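NADH dehydrogenase, putative (PDB 5JWC) probably oxidises NADH with a bound flavin and passes the electrons to ubiquinone, as a type II NADH dehydrogenase of the malaria parasite. Local coordinates at residues Y62-P67 and K156-A161; V136-N141 and S297-T302; K349-H354 and K381-L386; I359-G364 and K373-E378. All blocks are in the same frame, centred on the assembly; numbering follows the deposited sequence.

Contact 1. Residues Y62-P67 and K156-A161; sequences YFTFTP and KDIDDA. With FAD (flavin-adenine dinucleotide), chain C.
Thr64 meets Asp157 because its first torsion (chi1 -60°) sets OG1 beside its own backbone N and swings CG2 to the far side from that N, leaving both branches turned to the segment 156-161. Thr64 OG1 donates to Asp157 OD1 over 2.8 Å, on the syn side of the carboxylate and 19° out of its plane. Asp157 OD1 also accepts from Ile158 N at 2.7 Å, on its anti lone pair, and this double grip fixes the rotation of the carboxylate. OD2 forms a salt bridge with Arg60, which would be expected to favour the ionised form of the acid. The methyl of Thr64 packs on Ile158, whose CD1 lies 3.8 Å from Thr64 CG2. Tyr62, with CG lodged between N and the carbonyl carbon (chi1 52°), brings CE1 to 4.0 Å from Ile158 CG1, while Asp157 OD1 sits at the ring edge near its plane. A water bonded to Tyr62 OH at 2.8 Å also accepts the Asp159 N-H, tying the ring to the first turn of helix 158-174. Further along, Thr66 OG1 shares a 2.6 Å hydrogen bond with FAD O2', and Pro67 CA approaches FAD N5 to 3.5 Å. Lys156 NZ hydrogen-bonds to Ala138 O, and its side chain lies about 3 Å from a bound magnesium ion. Tyr62, Ile158 and Asp159 touch the quinolone inhibitor. The contact thus joins strand 62-64 to the start of a helix, between an inhibitor pocket and the flavin site of a pyridine nucleotide-disulphide oxidoreductase fold.

Contact 2. Residues V136-N141 and S297-T302; sequences VGAKTN and SGLAQT. With FAD (flavin-adenine dinucleotide), chain C.
Lys139 and Ala300 exchange the two backbone hydrogen bonds that define this short antiparallel ladder. Lys139 N reaches Ala300 O over 2.7 Å and is nearly straight at 175°; the return bond, from Ala300 N to Lys139 O, measures 2.8 Å. Asn141 N adds a third, to Gly298 O at 3.0 Å, but the donor lies above the Gly298 carbonyl plane. A CA-H...O contact supplements these, with Leu299 CA 3.3 Å from Lys139 O.

Apolar packing is spread over both sides of the ladder. Ala138 CB touches Leu299 CD2, whereas Asn141 CB lies against Ala300 CB at 3.8 Å on the side that also carries Lys139. With its CG turned away from the backbone N (chi1 -174°), Asn141 sets its amide beside the Leu299 carbonyl, and OD1 bonds onward to Phe143 N.

Polar groups meet in other ways too. A methylene of Lys139, CE, stands 3.5 Å from the carbonyl oxygen Gln301 O. One water donates to Gly137 O at 2.6 Å and to Gln301 OE1, and accepts from Thr302 N. Beside it, Val136 CG2 rests on Thr302 OG1, while Val136 CA approaches FAD O4B and Gly137 CA lies 3.4 Å from FAD O3P. The chemistry implies a ladder held mainly by main-chain bonds, with one water bridging its end, where bare backbone lies against the dinucleotide.

Contact 3. Residues K349-H354 and K381-L386; sequences KLLHEH and KTFPQL
Leu351 reaches across to Phe383, and its chain can be followed outward from CB. With CG placed beside the backbone N (chi1 -76°), Leu351 CG lies 4.0 Å from Phe383 CD1 and equally near Gln385 NE2. There the two methyls divide the work. CD2 sits over one face of the phenylalanine ring, 3.5 Å from the centroid and 20° off the normal, a CH-pi contact in which Leu351 CD2 closes to 3.3 Å at Phe383 CG. CD1 of Leu351 turns instead to Leu386 CD2, at 3.6 Å, and to Gln385 CG.

Two loops are pinned together here, 349-354 leading into helix 355-361 and 381-386 leaving helix 376-380, at the foot of the helical insertion of this enzyme. Helix 403-416 packs on the same leucine through Leu410 and Ile413.

The Phe383 ring is held on other sides as well. Thr382 CG2 lies over the face opposite Leu351, Lys349 O stands at the edge in the ring plane, and the alkyl chain of Lys349 passes slantwise, CD 3.7 Å from Phe383 CE1. Phe383 also turns an edge toward the face of His354 in an offset edge-to-face pair, planes 61° apart. That imidazole is steadied by His354 ND1, which donates to Leu350 O at 3.0 Å. Gln385 NE2 gives a hydrogen bond to Lys349 O, 2.9 Å long with the carbonyl oxygen in the amide plane, and has a second partner in Asp414 OD1.

Contact 4. Residues I359-G364 and K373-E378; sequences IKILTG and KLKQSE
Lys375 lies across the end of helix 355-361, and its aliphatic chain makes the first shell of this surface contact. Lys375 CG packs on Leu362 CD2 at 3.8 Å, the two side chains running antiparallel. Farther out the chain lies roughly perpendicular to Thr363: Lys375 CE comes within 3.4 Å of Thr363 OG1, and Lys375 NZ stands 3.3 Å from the same oxygen. A water bridges the two segments here, accepting from Thr363 N at 3.1 Å and only weakly from Lys375 NZ. Two bends, one at chi2 (-58°) and one at chi4 (-87°), bring CE and NZ of the lysine to Thr363. Beside it, Ile361 CG2 meets Glu378 OE1 at 3.7 Å, a methyl laid against a carboxylate oxygen without any polar bond between them.

The framework is a run of short helices within the helical insertion of the protein: helix 355-361 ends, the chain loops through helix 369-374, and helix 376-380 starts just after Lys375, which occupies its N-cap position. The chain leaves helical geometry at Leu362, and Thr363 beyond it turns its side chain toward the lysine.

In the next shell, Phe406 of helix 403-416 backs Leu362 and also touches Ile359. On the other segment, Lys373 forms a salt bridge with Glu394, and Gln376 packs on Tyr393 and Ile388 while its NE2 donates to Leu386 O.

How the contacts relate
The four contacts form two clusters, one at the flavin and one around the helical insertion. Contacts 1 and 2 have centres 14 Å apart, alternate along the chain and both touch FAD; they join directly through Lys156 NZ and Ala138 O, 2.5 Å apart. Contacts 3 and 4 follow later in sequence, their centres 12 Å apart, with contact 4 nested inside the loop that contact 3 closes and a probable hydrogen bond from Gln376 NE2 to Leu386 O between them. Contact 3 joins the chain entering the insertion to a loop within it, and contact 4 lies inside it. Centres of contacts 2 and 3 are about 29 Å apart, so both lie far from the flavin.

Contact 1. Residues Y62-P67 and K156-A161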
# COMPACT_ATOMS: atom_id res chain seq x y z
N TYR A 62 5.51 6.96 11.87
CA TYR A 62 6.03 7.67 10.71
C TYR A 62 5.56 9.13 10.76
O TYR A 62 4.57 9.43 11.39
CB TYR A 62 5.59 7.00 9.40
CG TYR A 62 4.09 6.79 9.34
CD1 TYR A 62 3.26 7.74 8.76
CD2 TYR A 62 3.51 5.65 9.88
CE1 TYR A 62 1.91 7.57 8.70
CE2 TYR A 62 2.13 5.46 9.83
CZ TYR A 62 1.34 6.43 9.24
OH TYR A 62 -0.03 6.28 9.20
N PHE A 63 6.29 10.01 10.08
CA PHE A 63 5.88 11.40 9.85
C PHE A 63 5.09 11.45 8.54
O PHE A 63 5.46 10.77 7.58
CB PHE A 63 7.11 12.31 9.78
CG PHE A 63 6.90 13.61 9.01
CD1 PHE A 63 6.29 14.71 9.61
CD2 PHE A 63 7.35 13.73 7.69
CE1 PHE A 63 6.12 15.91 8.90
CE2 PHE A 63 7.18 14.92 6.98
CZ PHE A 63 6.57 16.01 7.59
N THR A 64 4.02 12.24 8.50
CA THR A 64 3.22 12.39 7.28
C THR A 64 3.42 13.76 6.66
O THR A 64 3.15 14.79 7.29
CB THR A 64 1.73 12.21 7.57
OG1 THR A 64 1.51 10.89 8.09
CG2 THR A 64 0.87 12.42 6.28
N PHE A 65 3.90 13.77 5.42
CA PHE A 65 4.06 15.01 4.67
C PHE A 65 2.68 15.45 4.15
O PHE A 65 2.34 15.25 2.97
CB PHE A 65 5.07 14.83 3.52
CG PHE A 65 5.63 16.13 2.98
CD1 PHE A 65 6.77 16.71 3.53
CD2 PHE A 65 5.01 16.77 1.91
CE1 PHE A 65 7.27 17.91 3.02
CE2 PHE A 65 5.51 17.96 1.40
CZ PHE A 65 6.64 18.54 1.97
N THR A 66 1.88 16.06 5.03
CA THR A 66 0.47 16.35 4.75
C THR A 66 0.15 17.15 3.48
O THR A 66 -0.88 16.90 2.85
CB THR A 66 -0.18 17.09 5.95
OG1 THR A 66 0.64 18.21 6.31
CG2 THR A 66 -0.28 16.16 7.16
N PRO A 67 1.00 18.13 3.08
CA PRO A 67 0.58 18.87 1.88
C PRO A 67 0.38 18.02 0.61
O PRO A 67 -0.28 18.48 -0.32
CB PRO A 67 1.72 19.85 1.66
CG PRO A 67 2.31 20.06 3.00
CD PRO A 67 2.22 18.70 3.68
N LYS A 156 -7.19 13.43 6.49
CA LYS A 156 -6.24 14.01 7.43
C LYS A 156 -4.91 13.27 7.47
O LYS A 156 -3.90 13.84 7.86
CB LYS A 156 -6.84 14.09 8.83
CG LYS A 156 -6.91 15.54 9.34
CD LYS A 156 -6.86 15.58 10.85
CE LYS A 156 -5.50 15.13 11.29
NZ LYS A 156 -5.01 15.81 12.47
N ASP A 157 -4.90 12.00 7.05
CA ASP A 157 -3.66 11.23 7.14
C ASP A 157 -3.55 10.23 5.99
O ASP A 157 -4.45 10.12 5.16
CB ASP A 157 -3.57 10.51 8.50
CG ASP A 157 -2.14 10.42 9.05
OD1 ASP A 157 -1.17 10.26 8.25
OD2 ASP A 157 -1.99 10.52 10.29
N ILE A 158 -2.43 9.53 5.94
CA ILE A 158 -2.17 8.58 4.86
C ILE A 158 -3.34 7.61 4.68
O ILE A 158 -3.81 7.41 3.56
CB ILE A 158 -0.88 7.80 5.13
CG1 ILE A 158 0.31 8.76 5.24
CG2 ILE A 158 -0.65 6.77 4.03
CD1 ILE A 158 0.68 9.43 3.94
N ASP A 159 -3.79 7.00 5.77
CA ASP A 159 -4.85 5.99 5.69
C ASP A 159 -6.15 6.57 5.10
O ASP A 159 -6.81 5.91 4.30
CB ASP A 159 -5.13 5.38 7.07
CG ASP A 159 -6.18 4.27 7.03
OD1 ASP A 159 -7.16 4.32 7.81
OD2 ASP A 159 -6.03 3.32 6.22
N ASP A 160 -6.49 7.79 5.50
CA ASP A 160 -7.67 8.48 4.97
C ASP A 160 -7.60 8.59 3.45
O ASP A 160 -8.57 8.29 2.75
CB ASP A 160 -7.80 9.90 5.54
CG ASP A 160 -8.02 9.92 7.04
OD1 ASP A 160 -8.42 8.90 7.62
OD2 ASP A 160 -7.80 11.00 7.63
N ALA A 161 -6.47 9.06 2.94
CA ALA A 161 -6.34 9.29 1.50
C ALA A 161 -6.46 7.98 0.72
O ALA A 161 -7.07 7.94 -0.35
CB ALA A 161 -5.03 9.97 1.19
PA FAD C . 0.42 16.86 13.06
O1A FAD C . -0.95 16.41 12.63
O2A FAD C . 1.36 17.09 11.93
O5B FAD C . 1.05 15.81 14.10
C5B FAD C . 0.38 15.43 15.28
C4B FAD C . 1.05 14.16 15.77
O4B FAD C . 0.61 13.87 17.08
C3B FAD C . 0.69 12.96 14.90
O3B FAD C . 1.84 12.16 14.73
C2B FAD C . -0.29 12.18 15.75
O2B FAD C . -0.22 10.81 15.47
C1B FAD C . 0.27 12.51 17.13
N9A FAD C . -0.67 12.33 18.24
C8A FAD C . -2.03 12.56 18.25
N7A FAD C . -2.48 12.28 19.50
C5A FAD C . -1.45 11.88 20.27
C6A FAD C . -1.37 11.49 21.60
N6A FAD C . -2.46 11.54 22.38
N1A FAD C . -0.15 11.14 22.12
C2A FAD C . 0.98 11.18 21.33
N3A FAD C . 0.90 11.57 20.01
C4A FAD C . -0.30 11.91 19.49
N1 FAD C . 0.01 23.25 6.07
C2 FAD C . 0.77 24.09 5.31
O2 FAD C . 1.47 24.94 5.87
N3 FAD C . 0.78 24.00 3.93
C4 FAD C . 0.03 23.05 3.28
O4 FAD C . 0.06 22.98 2.05
C4X FAD C . -0.74 22.18 4.05
N5 FAD C . -1.51 21.21 3.44
C5X FAD C . -2.27 20.35 4.23
C6 FAD C . -3.03 19.36 3.62
C7 FAD C . -3.80 18.49 4.38
C7M FAD C . -4.62 17.43 3.68
C8 FAD C . -3.80 18.60 5.77
C8M FAD C . -4.63 17.67 6.61
C9 FAD C . -3.03 19.59 6.38
C9A FAD C . -2.26 20.46 5.61
N10 FAD C . -1.50 21.44 6.21
C10 FAD C . -0.74 22.29 5.44
C1' FAD C . -1.50 21.64 7.70
C2' FAD C . -0.48 20.84 8.47
O2' FAD C . -0.65 19.48 8.17
C3' FAD C . -0.78 21.03 9.94
O3' FAD C . -0.82 22.40 10.27
C4' FAD C . 0.33 20.33 10.70
O4' FAD C . 0.08 18.95 10.57
C5' FAD C . 0.39 20.71 12.17
O5' FAD C . 1.50 20.05 12.74
P FAD C . 1.36 19.35 14.18
O1P FAD C . 2.71 18.81 14.60
O2P FAD C . 0.77 20.37 15.11
O3P FAD C . 0.25 18.18 13.97
O HOH W 1 -2.55 7.17 8.27

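Contact 2. Residues V136-N141 and S297-T302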
# COMPACT_ATOMS: atom_id res chain seq x y z
N VAL A 136 0.75 17.34 19.61
CA VAL A 136 -0.20 16.27 19.26
C VAL A 136 -1.19 16.66 18.17
O VAL A 136 -2.07 15.88 17.80
CB VAL A 136 -0.99 15.80 20.48
CG1 VAL A 136 -0.02 15.23 21.52
CG2 VAL A 136 -1.84 16.97 21.08
N GLY A 137 -1.04 17.87 17.65
CA GLY A 137 -1.89 18.31 16.57
C GLY A 137 -3.36 18.43 16.94
O GLY A 137 -3.70 18.81 18.06
N ALA A 138 -4.22 18.15 15.98
CA ALA A 138 -5.66 18.24 16.15
C ALA A 138 -6.34 17.04 15.46
O ALA A 138 -5.67 16.20 14.86
CB ALA A 138 -6.16 19.56 15.59
N LYS A 139 -7.66 16.94 15.59
CA LYS A 139 -8.38 15.86 14.91
C LYS A 139 -9.51 16.40 14.06
O LYS A 139 -9.76 17.62 14.02
CB LYS A 139 -8.89 14.82 15.93
CG LYS A 139 -9.96 15.26 16.93
CD LYS A 139 -10.22 14.08 17.89
CE LYS A 139 -11.23 14.39 18.98
NZ LYS A 139 -12.44 15.02 18.39
N THR A 140 -10.16 15.52 13.31
CA THR A 140 -11.19 15.95 12.39
C THR A 140 -12.41 16.44 13.17
O THR A 140 -12.72 15.94 14.25
CB THR A 140 -11.61 14.82 11.41
OG1 THR A 140 -10.44 14.17 10.87
CG2 THR A 140 -12.44 15.38 10.25
N ASN A 141 -13.08 17.45 12.63
CA ASN A 141 -14.28 18.00 13.25
C ASN A 141 -15.49 17.90 12.32
O ASN A 141 -15.47 18.44 11.22
CB ASN A 141 -14.06 19.46 13.64
CG ASN A 141 -15.23 20.04 14.42
OD1 ASN A 141 -16.16 19.32 14.82
ND2 ASN A 141 -15.18 21.35 14.67
N SER A 297 -12.62 19.51 5.49
CA SER A 297 -12.52 20.65 6.39
C SER A 297 -12.82 20.31 7.85
O SER A 297 -13.61 19.40 8.13
CB SER A 297 -13.47 21.75 5.91
OG SER A 297 -14.77 21.22 5.63
N GLY A 298 -12.19 21.02 8.77
CA GLY A 298 -12.56 20.96 10.18
C GLY A 298 -11.57 20.37 11.16
O GLY A 298 -11.23 19.18 11.11
N LEU A 299 -11.13 21.21 12.09
CA LEU A 299 -10.24 20.81 13.17
C LEU A 299 -10.95 20.85 14.52
O LEU A 299 -11.73 21.76 14.80
CB LEU A 299 -9.02 21.72 13.24
CG LEU A 299 -7.95 21.68 12.15
CD1 LEU A 299 -6.76 22.48 12.63
CD2 LEU A 299 -7.57 20.25 11.81
N ALA A 300 -10.65 19.87 15.37
CA ALA A 300 -11.07 19.88 16.76
C ALA A 300 -9.89 19.43 17.60
O ALA A 300 -8.93 18.85 17.09
CB ALA A 300 -12.27 18.98 16.98
N GLN A 301 -9.94 19.71 18.89
CA GLN A 301 -8.83 19.40 19.77
C GLN A 301 -8.83 17.93 20.15
O GLN A 301 -9.89 17.31 20.27
CB GLN A 301 -8.87 20.27 21.02
CG GLN A 301 -8.54 21.72 20.73
CD GLN A 301 -7.18 21.86 20.05
OE1 GLN A 301 -6.16 21.42 20.60
NE2 GLN A 301 -7.15 22.46 18.85
N THR A 302 -7.65 17.36 20.32
CA THR A 302 -7.53 15.98 20.76
C THR A 302 -8.10 15.81 22.17
O THR A 302 -8.15 16.77 22.95
CB THR A 302 -6.09 15.51 20.78
OG1 THR A 302 -5.33 16.38 21.64
CG2 THR A 302 -5.50 15.55 19.37
PA FAD C . 0.42 16.86 13.06
O1A FAD C . -0.95 16.41 12.63
O2A FAD C . 1.36 17.09 11.93
O5B FAD C . 1.05 15.81 14.10
C5B FAD C . 0.38 15.43 15.28
C4B FAD C . 1.05 14.16 15.77
O4B FAD C . 0.61 13.87 17.08
C3B FAD C . 0.69 12.96 14.90
O3B FAD C . 1.84 12.16 14.73
C2B FAD C . -0.29 12.18 15.75
O2B FAD C . -0.22 10.81 15.47
C1B FAD C . 0.27 12.51 17.13
N9A FAD C . -0.67 12.33 18.24
C8A FAD C . -2.03 12.56 18.25
N7A FAD C . -2.48 12.28 19.50
C5A FAD C . -1.45 11.88 20.27
C6A FAD C . -1.37 11.49 21.60
N6A FAD C . -2.46 11.54 22.38
N1A FAD C . -0.15 11.14 22.12
C2A FAD C . 0.98 11.18 21.33
N3A FAD C . 0.90 11.57 20.01
C4A FAD C . -0.30 11.91 19.49
N1 FAD C . 0.01 23.25 6.07
C2 FAD C . 0.77 24.09 5.31
O2 FAD C . 1.47 24.94 5.87
N3 FAD C . 0.78 24.00 3.93
C4 FAD C . 0.03 23.05 3.28
O4 FAD C . 0.06 22.98 2.05
C4X FAD C . -0.74 22.18 4.05
N5 FAD C . -1.51 21.21 3.44
C5X FAD C . -2.27 20.35 4.23
C6 FAD C . -3.03 19.36 3.62
C7 FAD C . -3.80 18.49 4.38
C7M FAD C . -4.62 17.43 3.68
C8 FAD C . -3.80 18.60 5.77
C8M FAD C . -4.63 17.67 6.61
C9 FAD C . -3.03 19.59 6.38
C9A FAD C . -2.26 20.46 5.61
N10 FAD C . -1.50 21.44 6.21
C10 FAD C . -0.74 22.29 5.44
C1' FAD C . -1.50 21.64 7.70
C2' FAD C . -0.48 20.84 8.47
O2' FAD C . -0.65 19.48 8.17
C3' FAD C . -0.78 21.03 9.94
O3' FAD C . -0.82 22.40 10.27
C4' FAD C . 0.33 20.33 10.70
O4' FAD C . 0.08 18.95 10.57
C5' FAD C . 0.39 20.71 12.17
O5' FAD C . 1.50 20.05 12.74
P FAD C . 1.36 19.35 14.18
O1P FAD C . 2.71 18.81 14.60
O2P FAD C . 0.77 20.37 15.11
O3P FAD C . 0.25 18.18 13.97
O HOH W 2 -5.26 18.78 20.14

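Contact 3. Residues K349-H354 and K381-L386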
# COMPACT_ATOMS: atom_id res chain seq x y z
N LYS A 349 3.15 37.96 26.36
CA LYS A 349 3.27 38.94 27.42
C LYS A 349 2.64 40.25 26.95
O LYS A 349 2.93 40.71 25.85
CB LYS A 349 4.74 39.14 27.80
CG LYS A 349 4.96 40.14 28.92
CD LYS A 349 6.43 40.48 29.06
CE LYS A 349 7.21 39.30 29.62
NZ LYS A 349 8.66 39.61 29.71
N LEU A 350 1.81 40.85 27.80
CA LEU A 350 1.02 42.02 27.42
C LEU A 350 1.83 43.31 27.49
O LEU A 350 2.39 43.66 28.54
CB LEU A 350 -0.22 42.12 28.31
CG LEU A 350 -1.20 40.96 28.17
CD1 LEU A 350 -2.17 40.90 29.35
CD2 LEU A 350 -1.98 41.08 26.86
N LEU A 351 1.88 44.02 26.37
CA LEU A 351 2.52 45.32 26.27
C LEU A 351 1.97 46.25 27.34
O LEU A 351 2.73 46.94 28.03
CB LEU A 351 2.26 45.93 24.89
CG LEU A 351 3.05 45.36 23.72
CD1 LEU A 351 2.52 45.89 22.42
CD2 LEU A 351 4.51 45.70 23.87
N HIS A 352 0.65 46.28 27.47
CA HIS A 352 0.03 47.29 28.32
C HIS A 352 0.27 47.03 29.81
O HIS A 352 0.10 47.94 30.62
CB HIS A 352 -1.46 47.44 28.00
CG HIS A 352 -2.35 46.36 28.56
ND1 HIS A 352 -2.67 45.22 27.85
CD2 HIS A 352 -3.08 46.31 29.70
CE1 HIS A 352 -3.51 44.49 28.56
NE2 HIS A 352 -3.78 45.13 29.68
N GLU A 353 0.72 45.83 30.17
CA GLU A 353 1.11 45.56 31.55
C GLU A 353 2.55 45.96 31.80
O GLU A 353 3.05 45.78 32.91
CB GLU A 353 0.93 44.08 31.90
CG GLU A 353 -0.51 43.65 31.97
CD GLU A 353 -0.66 42.19 32.34
OE1 GLU A 353 0.34 41.44 32.27
OE2 GLU A 353 -1.79 41.79 32.71
N HIS A 354 3.21 46.53 30.79
CA HIS A 354 4.58 46.99 30.94
C HIS A 354 4.76 48.40 30.36
O HIS A 354 5.83 48.75 29.87
CB HIS A 354 5.56 46.00 30.29
CG HIS A 354 5.52 44.64 30.90
ND1 HIS A 354 4.52 43.72 30.63
CD2 HIS A 354 6.33 44.05 31.82
CE1 HIS A 354 4.73 42.62 31.34
NE2 HIS A 354 5.82 42.79 32.06
N LYS A 381 11.86 41.26 20.39
CA LYS A 381 12.47 40.09 21.04
C LYS A 381 11.70 39.69 22.29
O LYS A 381 11.72 38.53 22.69
CB LYS A 381 13.96 40.36 21.35
CG LYS A 381 14.82 40.41 20.08
CD LYS A 381 16.26 40.88 20.35
CE LYS A 381 16.32 42.33 20.79
NZ LYS A 381 17.70 42.88 20.82
N THR A 382 10.98 40.64 22.88
CA THR A 382 10.12 40.37 24.02
C THR A 382 8.65 40.27 23.65
O THR A 382 7.92 39.43 24.17
CB THR A 382 10.27 41.47 25.10
OG1 THR A 382 11.62 41.51 25.58
CG2 THR A 382 9.35 41.20 26.25
N PHE A 383 8.19 41.15 22.76
CA PHE A 383 6.77 41.22 22.44
C PHE A 383 6.54 40.94 20.94
O PHE A 383 6.76 41.83 20.12
CB PHE A 383 6.19 42.60 22.79
CG PHE A 383 6.41 43.02 24.22
CD1 PHE A 383 5.51 42.65 25.22
CD2 PHE A 383 7.47 43.85 24.56
CE1 PHE A 383 5.69 43.07 26.53
CE2 PHE A 383 7.66 44.27 25.88
CZ PHE A 383 6.77 43.88 26.86
N PRO A 384 6.12 39.72 20.58
CA PRO A 384 5.99 39.44 19.14
C PRO A 384 4.90 40.29 18.47
O PRO A 384 4.94 40.52 17.26
CB PRO A 384 5.63 37.95 19.09
CG PRO A 384 4.98 37.68 20.40
CD PRO A 384 5.71 38.56 21.41
N GLN A 385 3.94 40.77 19.26
CA GLN A 385 2.84 41.55 18.70
C GLN A 385 3.29 42.93 18.17
O GLN A 385 2.55 43.59 17.47
CB GLN A 385 1.70 41.69 19.73
CG GLN A 385 2.04 42.41 21.01
CD GLN A 385 2.58 41.48 22.09
OE1 GLN A 385 3.52 40.72 21.84
NE2 GLN A 385 2.02 41.57 23.28
N LEU A 386 4.52 43.34 18.47
CA LEU A 386 5.08 44.59 17.93
C LEU A 386 5.72 44.40 16.58
O LEU A 386 6.18 45.38 15.97
CB LEU A 386 6.13 45.18 18.89
CG LEU A 386 5.61 45.81 20.17
CD1 LEU A 386 6.77 46.27 21.05
CD2 LEU A 386 4.73 46.99 19.81

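Contact 4. Residues I359-G364 and K373-E378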
# COMPACT_ATOMS: atom_id res chain seq x y z
N ILE A 359 7.87 53.00 28.02
CA ILE A 359 8.06 54.45 27.95
C ILE A 359 9.52 54.84 28.20
O ILE A 359 10.11 55.59 27.42
CB ILE A 359 7.14 55.18 28.94
CG1 ILE A 359 5.70 55.13 28.42
CG2 ILE A 359 7.57 56.64 29.10
CD1 ILE A 359 4.65 55.40 29.47
N LYS A 360 10.11 54.31 29.27
CA LYS A 360 11.53 54.56 29.58
C LYS A 360 12.44 54.14 28.43
O LYS A 360 13.37 54.85 28.09
CB LYS A 360 11.92 53.84 30.87
CG LYS A 360 11.11 54.26 32.08
CD LYS A 360 11.67 53.69 33.38
CE LYS A 360 10.61 53.71 34.48
NZ LYS A 360 11.09 53.08 35.73
N ILE A 361 12.17 52.98 27.84
CA ILE A 361 12.95 52.47 26.71
C ILE A 361 12.94 53.43 25.51
O ILE A 361 13.95 53.59 24.81
CB ILE A 361 12.43 51.07 26.28
CG1 ILE A 361 12.71 50.04 27.37
CG2 ILE A 361 13.07 50.63 24.97
CD1 ILE A 361 12.12 48.68 27.07
N LEU A 362 11.80 54.07 25.28
CA LEU A 362 11.63 54.96 24.13
C LEU A 362 12.55 56.18 24.18
O LEU A 362 12.75 56.81 25.22
CB LEU A 362 10.16 55.39 24.00
CG LEU A 362 9.22 54.23 23.64
CD1 LEU A 362 7.88 54.74 23.10
CD2 LEU A 362 9.87 53.25 22.66
N THR A 363 13.14 56.48 23.02
CA THR A 363 14.11 57.55 22.86
C THR A 363 13.44 58.91 22.59
O THR A 363 12.65 59.07 21.65
CB THR A 363 15.10 57.21 21.70
OG1 THR A 363 16.21 56.48 22.22
CG2 THR A 363 15.63 58.46 21.00
N GLY A 364 13.75 59.86 23.46
CA GLY A 364 13.22 61.21 23.42
C GLY A 364 12.12 61.30 24.47
O GLY A 364 11.99 60.37 25.29
N LYS A 373 7.98 52.48 16.91
CA LYS A 373 8.46 51.71 15.77
C LYS A 373 9.98 51.77 15.66
O LYS A 373 10.60 50.88 15.08
CB LYS A 373 7.82 52.20 14.47
CG LYS A 373 7.98 51.23 13.32
CD LYS A 373 7.62 51.87 11.98
CE LYS A 373 7.81 50.87 10.85
NZ LYS A 373 7.56 51.47 9.50
N LEU A 374 10.58 52.82 16.21
CA LEU A 374 12.03 52.95 16.19
C LEU A 374 12.72 51.95 17.12
O LEU A 374 13.86 51.58 16.88
CB LEU A 374 12.44 54.39 16.54
CG LEU A 374 12.38 55.36 15.35
CD1 LEU A 374 12.63 56.80 15.77
CD2 LEU A 374 13.39 54.95 14.29
N LYS A 375 12.04 51.50 18.17
CA LYS A 375 12.60 50.50 19.08
C LYS A 375 12.01 49.12 18.81
O LYS A 375 12.11 48.19 19.63
CB LYS A 375 12.36 50.88 20.55
CG LYS A 375 13.05 52.18 20.98
CD LYS A 375 14.56 52.08 20.78
CE LYS A 375 15.25 53.40 21.08
NZ LYS A 375 15.27 54.29 19.88
N GLN A 376 11.42 48.98 17.64
CA GLN A 376 10.64 47.81 17.32
C GLN A 376 11.49 46.55 17.13
O GLN A 376 11.07 45.47 17.50
CB GLN A 376 9.81 48.10 16.07
CG GLN A 376 8.89 46.99 15.67
CD GLN A 376 9.49 46.19 14.56
OE1 GLN A 376 10.46 46.62 13.93
NE2 GLN A 376 8.95 45.00 14.33
N SER A 377 12.72 46.69 16.64
CA SER A 377 13.65 45.57 16.59
C SER A 377 13.94 45.00 17.97
O SER A 377 13.91 43.79 18.17
CB SER A 377 14.97 45.98 15.93
OG SER A 377 15.84 46.58 16.87
N GLU A 378 14.26 45.87 18.93
CA GLU A 378 14.62 45.42 20.27
C GLU A 378 13.43 44.87 21.04
O GLU A 378 13.54 43.84 21.72
CB GLU A 378 15.27 46.57 21.06
CG GLU A 378 15.43 46.27 22.54
CD GLU A 378 16.04 47.43 23.34
OE1 GLU A 378 15.60 48.59 23.17
OE2 GLU A 378 16.96 47.16 24.14
O HOH W 3 12.28 55.60 20.13